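Local coordinates for protein nuclear receptor corepressor 2 (Homo sapiens, PDB 4A69) that acts as a transcriptional corepressor of the retinoic acid and thyroid hormone receptors, probably docking on a histone deacetylase through a domain that binds inositol tetrakisphosphate, at residues 56-60 against 61-65; 73-76 against 77-81; 82-85 against 86-90. All coordinates share one frame; numbering follows the deposited sequence.

In the fold
The three contacts follow one another along a small all-helical domain of the Myb-like (SANT) type, with helices 48-60, 65-70 and 77-87. Contact 1 turns the chain out of helix 48-60 into helix 65-70, contact 2 starts helix 77-87, and contact 3 lies at its C-terminal end. Their centres are about 13 to 14 Å apart. Phe-65 of contact 1 packs on residues of both contact 2 and contact 3. Contacts 1 and 3 both reach the inositol tetrakisphosphate, which also bonds another protein chain. The fold thus brings a loop and a helix end together at an interface, consistent with the inositol tetrakisphosphate acting as intermolecular glue.

Contact 1 of 3, residues 56-60 against 61-65; sequences EKFMQ and HPKNF. With I0P (D-myo inositol 1,4,5,6 tetrakisphosphate), chain Q.
Phe-58 and Pro-62 meet where helix 48-60 gives out. The proline CA sits over the centre of the phenyl ring, 4.2 Å from the centroid of Phe-58 and 5° off the ring normal, a nearly vertical CH-pi contact. With Phe-58 CG anti to the backbone N (chi1 -172°), the ring stands out from the flank of the helix, where the turn 61-64 folds back over it. Its CE2 comes 3.3 Å from Lys-63 N, and 3.9 Å separates the same CE2 from Lys-63 CG, so the lysine stem runs alongside the ring in the same direction. At the ring's edge, close to its plane, CE2 of Phe-58 meets CE1 of Phe-65 at 4.2 Å.

The helix closes with His-61 N donating to Lys-57 O at 2.8 Å, a fairly straight bond with an N-H...O angle of 153°. His-61 then leaves helical geometry and opens a type II beta turn that runs to Asn-64. Its imidazole folds back along the preceding residue, with CD2 3.7 Å from Gln-60 CB. Lys-63 takes the third position of the turn with a positive phi, and its side chain, extended beyond CG, carries the ammonium away from the helix. There Lys-63 NZ grips two phosphate groups of the inositol tetrakisphosphate, bonding O34 at 2.6 Å and O45 at 2.9 Å, and thereby bridges the phosphates on neighbouring carbons of the inositol ring. The hydrophobic footing of its stem on Phe-58 probably helps to steer it.

Asn-64 is the N-cap of helix 65-70, its OD1 accepting from Leu-67 N. Phe-58 rests on Ile-68 of that same helix, while Phe-65 reaches across to helix 77-87, touching Val-77, Cys-80 and Val-81 and meeting the ring of Tyr-84 edge-to-face.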
loop_
_atom_site.group_PDB
_atom_site.type_symbol
_atom_site.label_atom_id
_atom_site.label_comp_id
_atom_site.label_asym_id
_atom_site.label_seq_id
_atom_site.Cartn_x
_atom_site.Cartn_y
_atom_site.Cartn_z
ATOM N N GLU C 56 -2.126 -23.472 -23.035
ATOM C CA GLU C 56 -3.021 -24.623 -22.899
ATOM C C GLU C 56 -3.343 -24.902 -21.441
ATOM O O GLU C 56 -4.494 -25.185 -21.095
ATOM C CB GLU C 56 -2.426 -25.875 -23.549
ATOM C CG GLU C 56 -3.426 -27.021 -23.678
ATOM C CD GLU C 56 -2.849 -28.362 -23.259
ATOM O OE1 GLU C 56 -1.771 -28.736 -23.773
ATOM O OE2 GLU C 56 -3.473 -29.037 -22.404
ATOM N N LYS C 57 -2.326 -24.818 -20.588
ATOM C CA LYS C 57 -2.539 -24.994 -19.158
ATOM C C LYS C 57 -3.377 -23.861 -18.584
ATOM O O LYS C 57 -4.200 -24.087 -17.694
ATOM C CB LYS C 57 -1.208 -25.141 -18.414
ATOM C CG LYS C 57 -0.461 -26.429 -18.738
ATOM C CD LYS C 57 -1.309 -27.648 -18.404
ATOM C CE LYS C 57 -0.736 -28.910 -19.024
ATOM N NZ LYS C 57 -1.460 -30.102 -18.505
ATOM N N PHE C 58 -3.187 -22.652 -19.114
ATOM C CA PHE C 58 -3.962 -21.492 -18.673
ATOM C C PHE C 58 -5.450 -21.655 -18.982
ATOM O O PHE C 58 -6.277 -21.646 -18.071
ATOM C CB PHE C 58 -3.426 -20.191 -19.291
ATOM C CG PHE C 58 -4.064 -18.947 -18.731
ATOM C CD1 PHE C 58 -5.217 -18.413 -19.310
ATOM C CD2 PHE C 58 -3.517 -18.306 -17.625
ATOM C CE1 PHE C 58 -5.812 -17.269 -18.793
ATOM C CE2 PHE C 58 -4.106 -17.161 -17.106
ATOM C CZ PHE C 58 -5.253 -16.642 -17.693
ATOM N N MET C 59 -5.794 -21.803 -20.258
ATOM C CA MET C 59 -7.206 -21.915 -20.642
ATOM C C MET C 59 -7.902 -23.081 -19.951
ATOM O O MET C 59 -9.085 -22.989 -19.630
ATOM C CB MET C 59 -7.388 -21.950 -22.165
ATOM C CG MET C 59 -7.163 -20.595 -22.837
ATOM S SD MET C 59 -7.966 -19.185 -22.017
ATOM C CE MET C 59 -7.234 -17.802 -22.896
ATOM N N GLN C 60 -7.158 -24.154 -19.687
ATOM C CA GLN C 60 -7.660 -25.253 -18.858
ATOM C C GLN C 60 -7.850 -24.826 -17.399
ATOM O O GLN C 60 -8.910 -25.061 -16.806
ATOM C CB GLN C 60 -6.737 -26.469 -18.954
ATOM C CG GLN C 60 -6.835 -27.207 -20.280
ATOM C CD GLN C 60 -5.973 -28.457 -20.327
ATOM O OE1 GLN C 60 -4.898 -28.514 -19.727
ATOM N NE2 GLN C 60 -6.442 -29.467 -21.052
ATOM N N HIS C 61 -6.827 -24.174 -16.842
ATOM C CA HIS C 61 -6.862 -23.684 -15.460
ATOM C C HIS C 61 -6.515 -22.216 -15.389
ATOM O O HIS C 61 -5.333 -21.863 -15.267
ATOM C CB HIS C 61 -5.906 -24.491 -14.591
ATOM C CG HIS C 61 -6.132 -25.978 -14.659
ATOM N ND1 HIS C 61 -6.967 -26.623 -13.819
ATOM C CD2 HIS C 61 -5.599 -26.946 -15.509
ATOM C CE1 HIS C 61 -6.970 -27.933 -14.113
ATOM N NE2 HIS C 61 -6.131 -28.132 -15.146
ATOM N N PRO C 62 -7.537 -21.336 -15.445
ATOM C CA PRO C 62 -7.250 -19.911 -15.633
ATOM C C PRO C 62 -6.640 -19.286 -14.387
ATOM O O PRO C 62 -7.252 -19.323 -13.321
ATOM C CB PRO C 62 -8.626 -19.304 -15.938
ATOM C CG PRO C 62 -9.628 -20.255 -15.359
ATOM C CD PRO C 62 -8.952 -21.576 -15.089
ATOM N N LYS C 63 -5.439 -18.729 -14.533
ATOM C CA LYS C 63 -4.725 -18.054 -13.431
ATOM C C LYS C 63 -4.288 -19.000 -12.302
ATOM O O LYS C 63 -3.946 -18.564 -11.204
ATOM C CB LYS C 63 -5.548 -16.882 -12.875
ATOM C CG LYS C 63 -5.952 -15.868 -13.935
ATOM C CD LYS C 63 -6.830 -14.770 -13.371
ATOM C CE LYS C 63 -7.132 -13.737 -14.437
ATOM N NZ LYS C 63 -7.887 -12.579 -13.889
ATOM N N ASN C 64 -4.302 -20.301 -12.574
ATOM C CA ASN C 64 -3.703 -21.260 -11.655
ATOM C C ASN C 64 -2.219 -21.404 -12.000
ATOM O O ASN C 64 -1.790 -22.376 -12.628
ATOM C CB ASN C 64 -4.431 -22.600 -11.707
ATOM C CG ASN C 64 -4.047 -23.516 -10.567
ATOM O OD1 ASN C 64 -2.936 -23.447 -10.036
ATOM N ND2 ASN C 64 -4.962 -24.389 -10.189
ATOM N N PHE C 65 -1.449 -20.403 -11.593
ATOM C CA PHE C 65 -0.050 -20.292 -11.974
ATOM C C PHE C 65 0.801 -21.334 -11.266
ATOM O O PHE C 65 1.849 -21.709 -11.770
ATOM C CB PHE C 65 0.472 -18.873 -11.728
ATOM C CG PHE C 65 -0.245 -17.805 -12.524
ATOM C CD1 PHE C 65 -0.041 -17.681 -13.901
ATOM C CD2 PHE C 65 -1.107 -16.917 -11.897
ATOM C CE1 PHE C 65 -0.691 -16.699 -14.634
ATOM C CE2 PHE C 65 -1.760 -15.925 -12.625
ATOM C CZ PHE C 65 -1.548 -15.818 -13.997
HETATM O O21 I0P Q . -9.215 -3.359 -17.247
HETATM P P1 I0P Q . -9.336 -4.863 -17.360
HETATM O O41 I0P Q . -8.276 -5.551 -18.200
HETATM O O31 I0P Q . -10.718 -5.375 -17.646
HETATM O O11 I0P Q . -9.003 -5.346 -15.849
HETATM C C1 I0P Q . -9.023 -6.729 -15.500
HETATM C C6 I0P Q . -7.867 -7.083 -14.565
HETATM O O16 I0P Q . -6.662 -6.776 -15.245
HETATM P P6 I0P Q . -5.569 -5.776 -14.632
HETATM O O46 I0P Q . -5.130 -6.449 -13.344
HETATM O O26 I0P Q . -6.276 -4.487 -14.357
HETATM O O36 I0P Q . -4.490 -5.716 -15.674
HETATM C C5 I0P Q . -7.912 -8.564 -14.183
HETATM O O15 I0P Q . -6.844 -8.881 -13.288
HETATM P P5 I0P Q . -5.549 -9.759 -13.623
HETATM O O45 I0P Q . -5.697 -10.994 -12.760
HETATM O O35 I0P Q . -5.571 -10.044 -15.111
HETATM O O25 I0P Q . -4.446 -8.832 -13.207
HETATM C C2 I0P Q . -10.370 -7.036 -14.865
HETATM O O12 I0P Q . -10.574 -6.143 -13.755
HETATM C C3 I0P Q . -10.427 -8.493 -14.428
HETATM O O13 I0P Q . -11.643 -8.692 -13.723
HETATM C C4 I0P Q . -9.258 -8.887 -13.517
HETATM O O14 I0P Q . -9.355 -10.280 -13.247
HETATM P P4 I0P Q . -10.125 -10.897 -11.989
HETATM O O24 I0P Q . -9.800 -9.964 -10.846
HETATM O O44 I0P Q . -11.600 -10.861 -12.320
HETATM O O34 I0P Q . -9.567 -12.302 -11.931
#

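Contact 2 of 3, residues 73-76 against 77-81; sequences ERKT and VAECV
Thr-76 N donates to Glu-79 OE1 at 2.9 Å, with an N-H...O angle of 166°, and the carboxylate receives it on its anti lone pair, away from OE2. A water adds a second grip on that oxygen: it donates to Glu-79 OE1 at 2.6 Å and also to Arg-74 O, tying the carboxylate to the chain leading into the helix. In return Glu-79 N points at Thr-76 OG1, a weak bond of 3.5 Å. These reciprocal bonds make a capping box, with Thr-76 as N-cap of helix 77-87, the helix whose far end supplies Tyr-84 and Tyr-85 to the inositol phosphate site. Thr-76 OG1 lies between the backbone N and the carbonyl carbon (chi1 56°), which turns the hydroxyl inward over the first helical turn. The regular helix pattern begins at Cys-80 N, bonded to Thr-76 O at 3.1 Å.

Outside the box, the Lys-75 stem crosses the Glu-79 side chain at about a right angle, Lys-75 CD passing 3.7 Å from Glu-79 OE1. The ammonium itself goes to Glu-50 in a salt bridge and to Met-45 O, and makes a cation-pi contact with Trp-46. On the helix, Val-77 and Cys-80 both press against Ala-69 of helix 65-70.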
loop_
_atom_site.group_PDB
_atom_site.type_symbol
_atom_site.label_atom_id
_atom_site.label_comp_id
_atom_site.label_asym_id
_atom_site.label_seq_id
_atom_site.Cartn_x
_atom_site.Cartn_y
_atom_site.Cartn_z
ATOM N N GLU C 73 9.665 -26.914 -16.787
ATOM C CA GLU C 73 10.934 -27.305 -16.159
ATOM C C GLU C 73 11.830 -26.140 -15.747
ATOM O O GLU C 73 12.481 -26.203 -14.706
ATOM C CB GLU C 73 11.722 -28.248 -17.080
ATOM C CG GLU C 73 10.970 -29.497 -17.527
ATOM C CD GLU C 73 11.115 -30.666 -16.560
ATOM O OE1 GLU C 73 10.854 -30.487 -15.348
ATOM O OE2 GLU C 73 11.481 -31.773 -17.021
ATOM N N ARG C 74 11.890 -25.092 -16.562
ATOM C CA ARG C 74 12.734 -23.955 -16.210
ATOM C C ARG C 74 11.955 -22.650 -15.964
ATOM O O ARG C 74 12.499 -21.551 -16.093
ATOM C CB ARG C 74 13.887 -23.783 -17.213
ATOM C CG ARG C 74 14.979 -22.804 -16.769
ATOM C CD ARG C 74 15.567 -23.104 -15.383
ATOM N NE ARG C 74 16.550 -24.190 -15.417
ATOM C CZ ARG C 74 17.833 -24.043 -15.748
ATOM N NH1 ARG C 74 18.314 -22.848 -16.075
ATOM N NH2 ARG C 74 18.642 -25.097 -15.755
ATOM N N LYS C 75 10.686 -22.781 -15.593
ATOM C CA LYS C 75 9.890 -21.619 -15.205
ATOM C C LYS C 75 9.217 -21.840 -13.839
ATOM O O LYS C 75 8.533 -22.836 -13.629
ATOM C CB LYS C 75 8.867 -21.243 -16.300
ATOM C CG LYS C 75 9.464 -20.754 -17.625
ATOM C CD LYS C 75 10.414 -19.570 -17.442
ATOM C CE LYS C 75 10.934 -19.009 -18.761
ATOM N NZ LYS C 75 11.869 -19.889 -19.514
ATOM N N THR C 76 9.444 -20.911 -12.915
ATOM C CA THR C 76 8.801 -20.919 -11.592
ATOM C C THR C 76 7.470 -20.186 -11.631
ATOM O O THR C 76 7.159 -19.486 -12.596
ATOM C CB THR C 76 9.645 -20.188 -10.527
ATOM O OG1 THR C 76 9.904 -18.845 -10.962
ATOM C CG2 THR C 76 10.951 -20.915 -10.247
ATOM N N VAL C 77 6.701 -20.323 -10.561
ATOM C CA VAL C 77 5.407 -19.654 -10.459
ATOM C C VAL C 77 5.510 -18.112 -10.607
ATOM O O VAL C 77 4.657 -17.506 -11.258
ATOM C CB VAL C 77 4.628 -20.134 -9.202
ATOM C CG1 VAL C 77 5.453 -19.941 -7.940
ATOM C CG2 VAL C 77 3.280 -19.441 -9.083
ATOM N N ALA C 78 6.566 -17.495 -10.065
ATOM C CA ALA C 78 6.766 -16.036 -10.197
ATOM C C ALA C 78 7.066 -15.602 -11.639
ATOM O O ALA C 78 6.617 -14.534 -12.072
ATOM C CB ALA C 78 7.863 -15.534 -9.262
ATOM N N GLU C 79 7.832 -16.420 -12.365
ATOM C CA GLU C 79 8.126 -16.133 -13.776
ATOM C C GLU C 79 6.848 -16.233 -14.609
ATOM O O GLU C 79 6.625 -15.417 -15.499
ATOM C CB GLU C 79 9.236 -17.049 -14.311
ATOM C CG GLU C 79 10.577 -16.820 -13.622
ATOM C CD GLU C 79 11.638 -17.829 -14.015
ATOM O OE1 GLU C 79 11.389 -19.047 -13.872
ATOM O OE2 GLU C 79 12.731 -17.402 -14.455
ATOM N N CYS C 80 6.004 -17.215 -14.288
ATOM C CA CYS C 80 4.687 -17.362 -14.918
ATOM C C CYS C 80 3.793 -16.136 -14.705
ATOM O O CYS C 80 3.173 -15.657 -15.660
ATOM C CB CYS C 80 3.970 -18.610 -14.412
ATOM S SG CYS C 80 4.713 -20.136 -15.012
ATOM N N VAL C 81 3.706 -15.655 -13.458
ATOM C CA VAL C 81 3.003 -14.390 -13.166
ATOM C C VAL C 81 3.582 -13.261 -14.033
ATOM O O VAL C 81 2.830 -12.539 -14.676
ATOM C CB VAL C 81 3.043 -13.985 -11.659
ATOM C CG1 VAL C 81 2.433 -12.604 -11.433
ATOM C CG2 VAL C 81 2.332 -15.000 -10.780
HETATM O O HOH W 1 13.425 -20.575 -13.578
HETATM O O HOH W 2 8.529 -18.370 -7.880
#

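Contact 3 of 3, residues 82-85 against 86-90; sequences LYYY and LTKKN. With I0P (D-myo inositol 1,4,5,6 tetrakisphosphate), chain Q.
Thr-87 CG2 lies over one face of the Tyr-83 ring, offset toward its rim and 4.0 Å from the Tyr-83 centroid; one residue further on, Lys-88 CD lies over a face of Tyr-84, 4.1 Å from that ring's centroid. Both are i to i+4 CH-pi contacts at the C-terminal end of helix 77-87 and just beyond it, in a Myb-like (SANT) domain whose helix end contributes to a phosphate-binding site. Next to them, Tyr-84 CD2 stands over the centre of the Tyr-85 ring.

The ligand meets both of these tyrosines at their edges, near the ring planes. Tyr-84 OH donates to O35 of the inositol tetrakisphosphate at 2.6 Å, and Tyr-85 OH donates to O25 of the same phosphate group, also at 2.6 Å. Lys-88 joins them: with chi1 76° its CG is flanked by both backbone neighbours of CA, N and C, and the extended chain runs across Tyr-84 to bring NZ 2.6 Å from O35 and 2.8 Å from O36, linking two phosphates. O35 therefore takes bonds from a phenol and an ammonium. Lys-89 lines the pocket as well.

The Tyr-83 ring also packs on helix 48-60 and the residues before it, stacked with Trp-46 and in an edge-to-face pair with Phe-54, while Leu-82 CG touches Leu-86 CD1 at 3.7 Å. Thr-87 OG1 donates to Tyr-83 O at 2.8 Å from above the carbonyl plane, 40° out of it.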
loop_
_atom_site.group_PDB
_atom_site.type_symbol
_atom_site.label_atom_id
_atom_site.label_comp_id
_atom_site.label_asym_id
_atom_site.label_seq_id
_atom_site.Cartn_x
_atom_site.Cartn_y
_atom_site.Cartn_z
ATOM N N LEU C 82 4.905 -13.103 -14.037
ATOM C CA LEU C 82 5.526 -12.035 -14.812
ATOM C C LEU C 82 5.216 -12.133 -16.321
ATOM O O LEU C 82 4.908 -11.128 -16.964
ATOM C CB LEU C 82 7.029 -11.985 -14.575
ATOM C CG LEU C 82 7.794 -10.876 -15.305
ATOM C CD1 LEU C 82 7.381 -9.478 -14.863
ATOM C CD2 LEU C 82 9.297 -11.068 -15.183
ATOM N N TYR C 83 5.300 -13.342 -16.867
ATOM C CA TYR C 83 5.004 -13.581 -18.284
ATOM C C TYR C 83 3.561 -13.197 -18.608
ATOM O O TYR C 83 3.312 -12.507 -19.598
ATOM C CB TYR C 83 5.280 -15.046 -18.653
ATOM C CG TYR C 83 4.912 -15.420 -20.076
ATOM C CD1 TYR C 83 5.737 -15.062 -21.151
ATOM C CD2 TYR C 83 3.744 -16.135 -20.349
ATOM C CE1 TYR C 83 5.399 -15.398 -22.457
ATOM C CE2 TYR C 83 3.402 -16.479 -21.649
ATOM C CZ TYR C 83 4.233 -16.108 -22.697
ATOM O OH TYR C 83 3.897 -16.447 -23.987
ATOM N N TYR C 84 2.629 -13.617 -17.755
ATOM C CA TYR C 84 1.213 -13.287 -17.905
ATOM C C TYR C 84 0.985 -11.787 -18.070
ATOM O O TYR C 84 0.279 -11.364 -18.988
ATOM C CB TYR C 84 0.411 -13.818 -16.718
ATOM C CG TYR C 84 -1.022 -13.347 -16.638
ATOM C CD1 TYR C 84 -2.007 -13.932 -17.434
ATOM C CD2 TYR C 84 -1.412 -12.367 -15.716
ATOM C CE1 TYR C 84 -3.318 -13.524 -17.360
ATOM C CE2 TYR C 84 -2.745 -11.954 -15.631
ATOM C CZ TYR C 84 -3.688 -12.538 -16.462
ATOM O OH TYR C 84 -5.012 -12.172 -16.407
ATOM N N TYR C 85 1.599 -10.983 -17.200
ATOM C CA TYR C 85 1.430 -9.532 -17.295
ATOM C C TYR C 85 2.178 -8.894 -18.464
ATOM O O TYR C 85 1.716 -7.908 -19.022
ATOM C CB TYR C 85 1.803 -8.857 -15.985
ATOM C CG TYR C 85 0.740 -9.021 -14.929
ATOM C CD1 TYR C 85 -0.447 -8.288 -14.994
ATOM C CD2 TYR C 85 0.906 -9.922 -13.881
ATOM C CE1 TYR C 85 -1.441 -8.443 -14.036
ATOM C CE2 TYR C 85 -0.073 -10.080 -12.910
ATOM C CZ TYR C 85 -1.241 -9.330 -12.991
ATOM O OH TYR C 85 -2.222 -9.484 -12.046
ATOM N N LEU C 86 3.330 -9.454 -18.826
ATOM C CA LEU C 86 4.128 -8.925 -19.942
ATOM C C LEU C 86 3.477 -9.174 -21.323
ATOM O O LEU C 86 3.718 -8.427 -22.271
ATOM C CB LEU C 86 5.569 -9.455 -19.878
ATOM C CG LEU C 86 6.492 -8.778 -18.843
ATOM C CD1 LEU C 86 7.811 -9.523 -18.704
ATOM C CD2 LEU C 86 6.749 -7.312 -19.165
ATOM N N THR C 87 2.607 -10.175 -21.400
ATOM C CA THR C 87 2.032 -10.612 -22.666
ATOM C C THR C 87 0.515 -10.475 -22.839
ATOM O O THR C 87 0.044 -10.429 -23.974
ATOM C CB THR C 87 2.412 -12.072 -22.958
ATOM O OG1 THR C 87 1.878 -12.917 -21.929
ATOM C CG2 THR C 87 3.922 -12.222 -23.012
ATOM N N LYS C 88 -0.244 -10.399 -21.743
ATOM C CA LYS C 88 -1.712 -10.495 -21.823
ATOM C C LYS C 88 -2.411 -9.391 -22.638
ATOM O O LYS C 88 -3.615 -9.470 -22.871
ATOM C CB LYS C 88 -2.367 -10.652 -20.441
ATOM C CG LYS C 88 -2.427 -9.385 -19.606
ATOM C CD LYS C 88 -3.433 -9.524 -18.479
ATOM C CE LYS C 88 -3.618 -8.200 -17.754
ATOM N NZ LYS C 88 -4.772 -8.243 -16.823
ATOM N N LYS C 89 -1.664 -8.374 -23.067
ATOM C CA LYS C 89 -2.177 -7.423 -24.053
ATOM C C LYS C 89 -1.753 -7.856 -25.456
ATOM O O LYS C 89 -2.597 -8.042 -26.340
ATOM C CB LYS C 89 -1.686 -6.004 -23.773
ATOM C CG LYS C 89 -1.898 -5.520 -22.347
ATOM C CD LYS C 89 -3.352 -5.587 -21.913
ATOM C CE LYS C 89 -3.545 -4.804 -20.630
ATOM N NZ LYS C 89 -4.939 -4.923 -20.135
ATOM N N ASN C 90 -0.441 -8.016 -25.631
ATOM C CA ASN C 90 0.185 -8.435 -26.886
ATOM C C ASN C 90 -0.098 -9.907 -27.198
ATOM O O ASN C 90 -1.178 -10.265 -27.675
ATOM C CB ASN C 90 1.708 -8.225 -26.817
ATOM C CG ASN C 90 2.116 -7.018 -25.972
ATOM O OD1 ASN C 90 1.372 -6.563 -25.099
ATOM N ND2 ASN C 90 3.320 -6.504 -26.222
HETATM O O21 I0P Q . -9.215 -3.359 -17.247
HETATM P P1 I0P Q . -9.336 -4.863 -17.360
HETATM O O41 I0P Q . -8.276 -5.551 -18.200
HETATM O O31 I0P Q . -10.718 -5.375 -17.646
HETATM O O11 I0P Q . -9.003 -5.346 -15.849
HETATM C C1 I0P Q . -9.023 -6.729 -15.500
HETATM C C6 I0P Q . -7.867 -7.083 -14.565
HETATM O O16 I0P Q . -6.662 -6.776 -15.245
HETATM P P6 I0P Q . -5.569 -5.776 -14.632
HETATM O O46 I0P Q . -5.130 -6.449 -13.344
HETATM O O26 I0P Q . -6.276 -4.487 -14.357
HETATM O O36 I0P Q . -4.490 -5.716 -15.674
HETATM C C5 I0P Q . -7.912 -8.564 -14.183
HETATM O O15 I0P Q . -6.844 -8.881 -13.288
HETATM P P5 I0P Q . -5.549 -9.759 -13.623
HETATM O O45 I0P Q . -5.697 -10.994 -12.760
HETATM O O35 I0P Q . -5.571 -10.044 -15.111
HETATM O O25 I0P Q . -4.446 -8.832 -13.207
HETATM C C2 I0P Q . -10.370 -7.036 -14.865
HETATM O O12 I0P Q . -10.574 -6.143 -13.755
HETATM C C3 I0P Q . -10.427 -8.493 -14.428
HETATM O O13 I0P Q . -11.643 -8.692 -13.723
HETATM C C4 I0P Q . -9.258 -8.887 -13.517
HETATM O O14 I0P Q . -9.355 -10.280 -13.247
HETATM P P4 I0P Q . -10.125 -10.897 -11.989
HETATM O O24 I0P Q . -9.800 -9.964 -10.846
HETATM O O44 I0P Q . -11.600 -10.861 -12.320
HETATM O O34 I0P Q . -9.567 -12.302 -11.931
HETATM O O HOH W 3 0.888 -7.018 -21.670
#